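Local coordinates for uncharacterized protein (Gallus gallus, PDB 3WXB) that probably reduces carbonyl compounds with NAD(P)H as an enzyme of the short-chain dehydrogenase/reductase family, and binds NADPH, at residues F42-L47 and A68-K73; A99-R104 and L152-K157. All blocks are in the same frame, centred on the assembly; numbering follows the deposited sequence.

Contact 1 of 2, residues F42-L47 and A68-K73; sequences FVQHLL and AQELQK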
loop_
_atom_site.group_PDB
_atom_site.type_symbol
_atom_site.label_atom_id
_atom_site.label_comp_id
_atom_site.label_asym_id
_atom_site.label_seq_id
_atom_site.Cartn_x
_atom_site.Cartn_y
_atom_site.Cartn_z
ATOM N N PHE A 42 -13.260 20.901 -1.171
ATOM C CA PHE A 42 -13.202 20.910 0.270
ATOM C C PHE A 42 -13.145 22.334 0.818
ATOM O O PHE A 42 -13.890 22.677 1.775
ATOM C CB PHE A 42 -12.017 20.102 0.818
ATOM C CG PHE A 42 -12.348 18.631 1.028
ATOM C CD1 PHE A 42 -13.313 18.263 1.969
ATOM C CD2 PHE A 42 -11.704 17.635 0.298
ATOM C CE1 PHE A 42 -13.636 16.926 2.165
ATOM C CE2 PHE A 42 -11.999 16.285 0.472
ATOM C CZ PHE A 42 -12.998 15.924 1.454
ATOM N N VAL A 43 -12.288 23.161 0.216
ATOM C CA VAL A 43 -12.105 24.561 0.699
ATOM C C VAL A 43 -13.386 25.369 0.605
ATOM O O VAL A 43 -13.795 25.996 1.612
ATOM C CB VAL A 43 -10.877 25.264 0.051
ATOM C CG1 VAL A 43 -10.907 26.790 0.297
ATOM C CG2 VAL A 43 -9.605 24.645 0.685
ATOM N N GLN A 44 -14.016 25.336 -0.559
ATOM C CA GLN A 44 -15.269 26.053 -0.799
ATOM C C GLN A 44 -16.398 25.584 0.157
ATOM O O GLN A 44 -17.193 26.381 0.662
ATOM C CB GLN A 44 -15.730 25.825 -2.247
ATOM C CG GLN A 44 -14.720 26.327 -3.351
ATOM C CD GLN A 44 -15.109 25.892 -4.700
ATOM O OE1 GLN A 44 -15.604 24.757 -4.903
ATOM N NE2 GLN A 44 -14.907 26.781 -5.680
ATOM N N HIS A 45 -16.503 24.264 0.352
ATOM C CA HIS A 45 -17.547 23.721 1.225
ATOM C C HIS A 45 -17.277 24.015 2.674
ATOM O O HIS A 45 -18.241 24.320 3.456
ATOM C CB HIS A 45 -17.774 22.220 0.953
ATOM C CG HIS A 45 -18.579 21.967 -0.283
ATOM N ND1 HIS A 45 -19.843 21.418 -0.255
ATOM C CD2 HIS A 45 -18.291 22.178 -1.589
ATOM C CE1 HIS A 45 -20.302 21.300 -1.497
ATOM N NE2 HIS A 45 -19.378 21.764 -2.321
ATOM N N LEU A 46 -15.998 23.952 3.062
ATOM C CA LEU A 46 -15.631 24.294 4.439
ATOM C C LEU A 46 -15.937 25.755 4.738
ATOM O O LEU A 46 -16.359 26.093 5.860
ATOM C CB LEU A 46 -14.162 24.058 4.727
ATOM C CG LEU A 46 -13.592 22.757 5.357
ATOM C CD1 LEU A 46 -14.601 21.750 5.953
ATOM C CD2 LEU A 46 -12.516 22.079 4.486
ATOM N N LEU A 47 -15.689 26.616 3.747
ATOM C CA LEU A 47 -15.925 28.052 3.952
ATOM C C LEU A 47 -17.404 28.343 4.065
ATOM O O LEU A 47 -17.783 29.254 4.774
ATOM C CB LEU A 47 -15.249 28.886 2.848
ATOM C CG LEU A 47 -13.713 28.843 2.879
ATOM C CD1 LEU A 47 -13.123 29.367 1.541
ATOM C CD2 LEU A 47 -13.177 29.623 4.064
ATOM N N ALA A 68 -3.186 28.533 -9.062
ATOM C CA ALA A 68 -3.699 28.897 -7.743
ATOM C C ALA A 68 -4.588 30.104 -7.845
ATOM O O ALA A 68 -4.890 30.755 -6.848
ATOM C CB ALA A 68 -2.550 29.201 -6.808
ATOM N N GLN A 69 -4.998 30.400 -9.064
ATOM C CA GLN A 69 -5.760 31.599 -9.340
ATOM C C GLN A 69 -7.083 31.578 -8.610
ATOM O O GLN A 69 -7.439 32.549 -7.917
ATOM C CB GLN A 69 -6.049 31.642 -10.826
ATOM C CG GLN A 69 -6.002 32.995 -11.425
ATOM C CD GLN A 69 -5.667 32.900 -12.888
ATOM O OE1 GLN A 69 -4.494 32.827 -13.254
ATOM N NE2 GLN A 69 -6.696 32.875 -13.736
ATOM N N GLU A 70 -7.845 30.503 -8.795
ATOM C CA GLU A 70 -9.179 30.531 -8.224
ATOM C C GLU A 70 -9.131 30.525 -6.692
ATOM O O GLU A 70 -9.971 31.155 -6.032
ATOM C CB GLU A 70 -10.088 29.470 -8.819
ATOM C CG GLU A 70 -11.478 30.014 -9.087
ATOM C CD GLU A 70 -12.535 29.104 -8.479
ATOM O OE1 GLU A 70 -12.652 27.937 -8.945
ATOM O OE2 GLU A 70 -13.237 29.548 -7.519
ATOM N N LEU A 71 -8.091 29.904 -6.126
ATOM C CA LEU A 71 -7.857 29.946 -4.665
ATOM C C LEU A 71 -7.571 31.329 -4.150
ATOM O O LEU A 71 -8.028 31.695 -3.070
ATOM C CB LEU A 71 -6.663 29.093 -4.242
ATOM C CG LEU A 71 -6.773 27.804 -3.430
ATOM C CD1 LEU A 71 -5.370 27.353 -2.871
ATOM C CD2 LEU A 71 -7.892 27.799 -2.284
ATOM N N GLN A 72 -6.710 32.051 -4.865
ATOM C CA GLN A 72 -6.363 33.418 -4.504
ATOM C C GLN A 72 -7.615 34.303 -4.548
ATOM O O GLN A 72 -7.764 35.205 -3.743
ATOM C CB GLN A 72 -5.290 33.944 -5.471
ATOM C CG GLN A 72 -3.902 33.339 -5.242
ATOM C CD GLN A 72 -3.307 33.671 -3.878
ATOM O OE1 GLN A 72 -3.905 34.383 -3.082
ATOM N NE2 GLN A 72 -2.136 33.130 -3.599
ATOM N N LYS A 73 -8.502 34.023 -5.493
ATOM C CA LYS A 73 -9.765 34.743 -5.616
ATOM C C LYS A 73 -10.512 34.543 -4.323
ATOM O O LYS A 73 -10.755 35.498 -3.587
ATOM C CB LYS A 73 -10.582 34.146 -6.741
ATOM C CG LYS A 73 -11.268 35.118 -7.639
ATOM C CD LYS A 73 -11.267 34.561 -9.078
ATOM C CE LYS A 73 -9.960 34.896 -9.801
ATOM N NZ LYS A 73 -9.729 34.093 -11.046
#
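The side-chain amide of Q44 faces the carboxylate of E70 on the more exposed side of the contact. The two planes are inclined by 50°, and neither group is stacked over the other. NE2 of Q44 lies 3.7 Å from OE2 of E70, and OE1 of the same carboxylate is a little farther away. This is too long for a hydrogen bond, so the pair is only a loose polar approach. Q44 reaches it with CG anti to the carbonyl carbon (chi1 -61°) and an extended chain. E70 bends at chi2 and meets it at about a right angle.

Beneath this polar pair lies a buried apolar one. CG1 of V43 touches CD2 of L71 at 4.1 Å, again with the side chains crossed. The CA atoms of V43 and L71 are 8.7 Å apart, and the two segments bury 102 Å² in all. Both residues also rest on A58 of strand 55-60, while V43 reaches L81 and L71 reaches I83 on strand 81-85. L71 lies beside N35, an NADPH-binding residue. Two neighbouring helices layered on one face of a parallel sheet near the dinucleotide are characteristic of the Rossmann fold.

Contact 2 of 2, residues A99-R104 and L152-K157; sequences ASVGER and LPMLKK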
loop_
_atom_site.group_PDB
_atom_site.type_symbol
_atom_site.label_atom_id
_atom_site.label_comp_id
_atom_site.label_asym_id
_atom_site.label_seq_id
_atom_site.Cartn_x
_atom_site.Cartn_y
_atom_site.Cartn_z
ATOM N N ALA A 99 5.396 24.473 10.540
ATOM C CA ALA A 99 5.941 25.588 11.342
ATOM C C ALA A 99 5.157 26.865 11.108
ATOM O O ALA A 99 4.886 27.618 12.049
ATOM C CB ALA A 99 7.453 25.803 11.008
ATOM N N SER A 100 4.790 27.107 9.865
ATOM C CA SER A 100 3.995 28.274 9.457
ATOM C C SER A 100 2.560 28.225 9.995
ATOM O O SER A 100 2.040 29.206 10.586
ATOM C CB SER A 100 4.044 28.427 7.917
ATOM O OG SER A 100 3.212 29.479 7.431
ATOM N N VAL A 101 1.912 27.076 9.810
ATOM C CA VAL A 101 0.547 26.879 10.315
ATOM C C VAL A 101 0.500 27.007 11.840
ATOM O O VAL A 101 -0.385 27.641 12.368
ATOM C CB VAL A 101 -0.020 25.485 9.836
ATOM C CG1 VAL A 101 -1.345 25.213 10.489
ATOM C CG2 VAL A 101 -0.186 25.466 8.248
ATOM N N GLY A 102 1.457 26.376 12.514
ATOM C CA GLY A 102 1.674 26.456 13.955
ATOM C C GLY A 102 1.773 27.876 14.471
ATOM O O GLY A 102 1.204 28.223 15.520
ATOM N N GLU A 103 2.456 28.716 13.714
ATOM C CA GLU A 103 2.635 30.103 14.098
ATOM C C GLU A 103 1.294 30.823 13.917
ATOM O O GLU A 103 0.854 31.582 14.803
ATOM C CB GLU A 103 3.804 30.744 13.287
ATOM C CG GLU A 103 3.831 32.254 13.363
ATOM C CD GLU A 103 4.723 32.935 12.311
ATOM O OE1 GLU A 103 4.557 34.158 12.057
ATOM O OE2 GLU A 103 5.583 32.257 11.749
ATOM N N ARG A 104 0.594 30.572 12.812
ATOM C CA ARG A 104 -0.742 31.201 12.631
ATOM C C ARG A 104 -1.790 30.765 13.656
ATOM O O ARG A 104 -2.693 31.548 14.013
ATOM C CB ARG A 104 -1.270 31.036 11.191
ATOM C CG ARG A 104 -1.166 32.300 10.365
ATOM C CD ARG A 104 -2.314 33.250 10.771
ATOM N NE ARG A 104 -3.096 33.857 9.686
ATOM C CZ ARG A 104 -2.669 34.130 8.458
ATOM N NH1 ARG A 104 -1.446 33.875 8.076
ATOM N NH2 ARG A 104 -3.498 34.682 7.607
ATOM N N LEU A 152 1.035 16.358 14.015
ATOM C CA LEU A 152 0.633 15.629 15.235
ATOM C C LEU A 152 0.538 16.522 16.514
ATOM O O LEU A 152 -0.409 16.369 17.293
ATOM C CB LEU A 152 1.563 14.461 15.527
ATOM C CG LEU A 152 0.954 13.126 16.062
ATOM C CD1 LEU A 152 1.833 12.420 17.041
ATOM C CD2 LEU A 152 -0.455 13.181 16.603
ATOM N N PRO A 153 1.530 17.417 16.738
ATOM C CA PRO A 153 1.494 18.247 17.945
ATOM C C PRO A 153 0.221 19.061 17.984
ATOM O O PRO A 153 -0.396 19.160 19.040
ATOM C CB PRO A 153 2.715 19.183 17.760
ATOM C CG PRO A 153 3.738 18.259 17.080
ATOM C CD PRO A 153 2.824 17.563 16.030
ATOM N N MET A 154 -0.168 19.621 16.845
ATOM C CA MET A 154 -1.354 20.456 16.757
ATOM C C MET A 154 -2.690 19.714 16.785
ATOM O O MET A 154 -3.664 20.214 17.363
ATOM C CB MET A 154 -1.298 21.327 15.524
ATOM C CG MET A 154 -0.195 22.420 15.627
ATOM S SD MET A 154 0.151 23.060 13.991
ATOM C CE MET A 154 1.573 22.056 13.625
ATOM N N LEU A 155 -2.725 18.540 16.160
ATOM C CA LEU A 155 -3.848 17.597 16.317
ATOM C C LEU A 155 -4.067 17.181 17.795
ATOM O O LEU A 155 -5.206 17.117 18.278
ATOM C CB LEU A 155 -3.569 16.360 15.470
ATOM C CG LEU A 155 -3.742 16.668 13.972
ATOM C CD1 LEU A 155 -3.051 15.631 13.025
ATOM C CD2 LEU A 155 -5.237 16.823 13.632
ATOM N N LYS A 156 -2.974 16.874 18.475
ATOM C CA LYS A 156 -3.005 16.482 19.865
ATOM C C LYS A 156 -3.460 17.624 20.741
ATOM O O LYS A 156 -4.106 17.388 21.754
ATOM C CB LYS A 156 -1.623 16.110 20.340
ATOM C CG LYS A 156 -1.152 14.720 19.946
ATOM C CD LYS A 156 0.236 14.532 20.616
ATOM C CE LYS A 156 0.863 13.235 20.192
ATOM N NZ LYS A 156 2.202 13.148 20.854
ATOM N N LYS A 157 -3.031 18.839 20.400
ATOM C CA LYS A 157 -3.497 20.038 21.107
ATOM C C LYS A 157 -5.013 20.217 20.951
ATOM O O LYS A 157 -5.722 20.526 21.960
ATOM C CB LYS A 157 -2.748 21.330 20.664
ATOM C CG LYS A 157 -3.133 22.586 21.572
ATOM C CD LYS A 157 -2.078 22.798 22.709
ATOM C CE LYS A 157 -0.911 23.816 22.286
ATOM N NZ LYS A 157 -0.183 23.564 20.937
#
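M154 carries its side of this contact alone and meets V101 and G102. The contact is van der Waals packing throughout and buries 98 Å².

The closest approach is between a thioether and a backbone. SD of M154 lies 3.7 Å from CA of G102, and N of G102 is also near, at 3.9 Å. The sulfur thus rests against the main chain of helix 91-105. The nearest CA atoms, those of G102 and M154, are 7.3 Å apart. M154 spans the gap with CG anti to the carbonyl carbon (chi1 -69°) and a nearly straight chi2. The chain then bends at chi3 (-97°), which carries CE across in front of the glycine and leaves SD the nearer atom.

The second interaction is between apolar side chains. CG1 of V101 stands 4.4 Å from SD of M154, a looser touch than that of the glycine. V101 is the buried residue of the three.

Backbone bonds stay within each segment. N of R104 binds O of S100 at 3.0 Å, and N of K156 binds O of L152 at 2.9 Å. Helix 130-160 is kinked at P153 and M154, whose nitrogens lack bonds to the preceding turn. M154 also has a backbone hydrogen bond with L110, and its side chain touches that residue. L152 packs on D126 of the second subunit.

Helices 91-105 and 130-160 lie side by side over one face of the parallel Rossmann-type sheet, with V101 packed on F57 of strand 55-60 and V84 of strand 81-85.

How the contacts relate
Contacts 1 and 2 follow one another along the chain and do not touch. Their centres are about 21 Å apart and their nearest atoms about 11 Å. They pack on opposite faces of the same parallel sheet: strands 55-60 and 81-85 take contact 1 on one face and contact 2 on the other. Contact 1 is closer to the cofactor: the side chain of L71 is about 8 Å from the bound NADPH, against about 14 Å for that of V101. Contact 2 lies farther from the cofactor and is helix packing, while contact 1 borders the dinucleotide site.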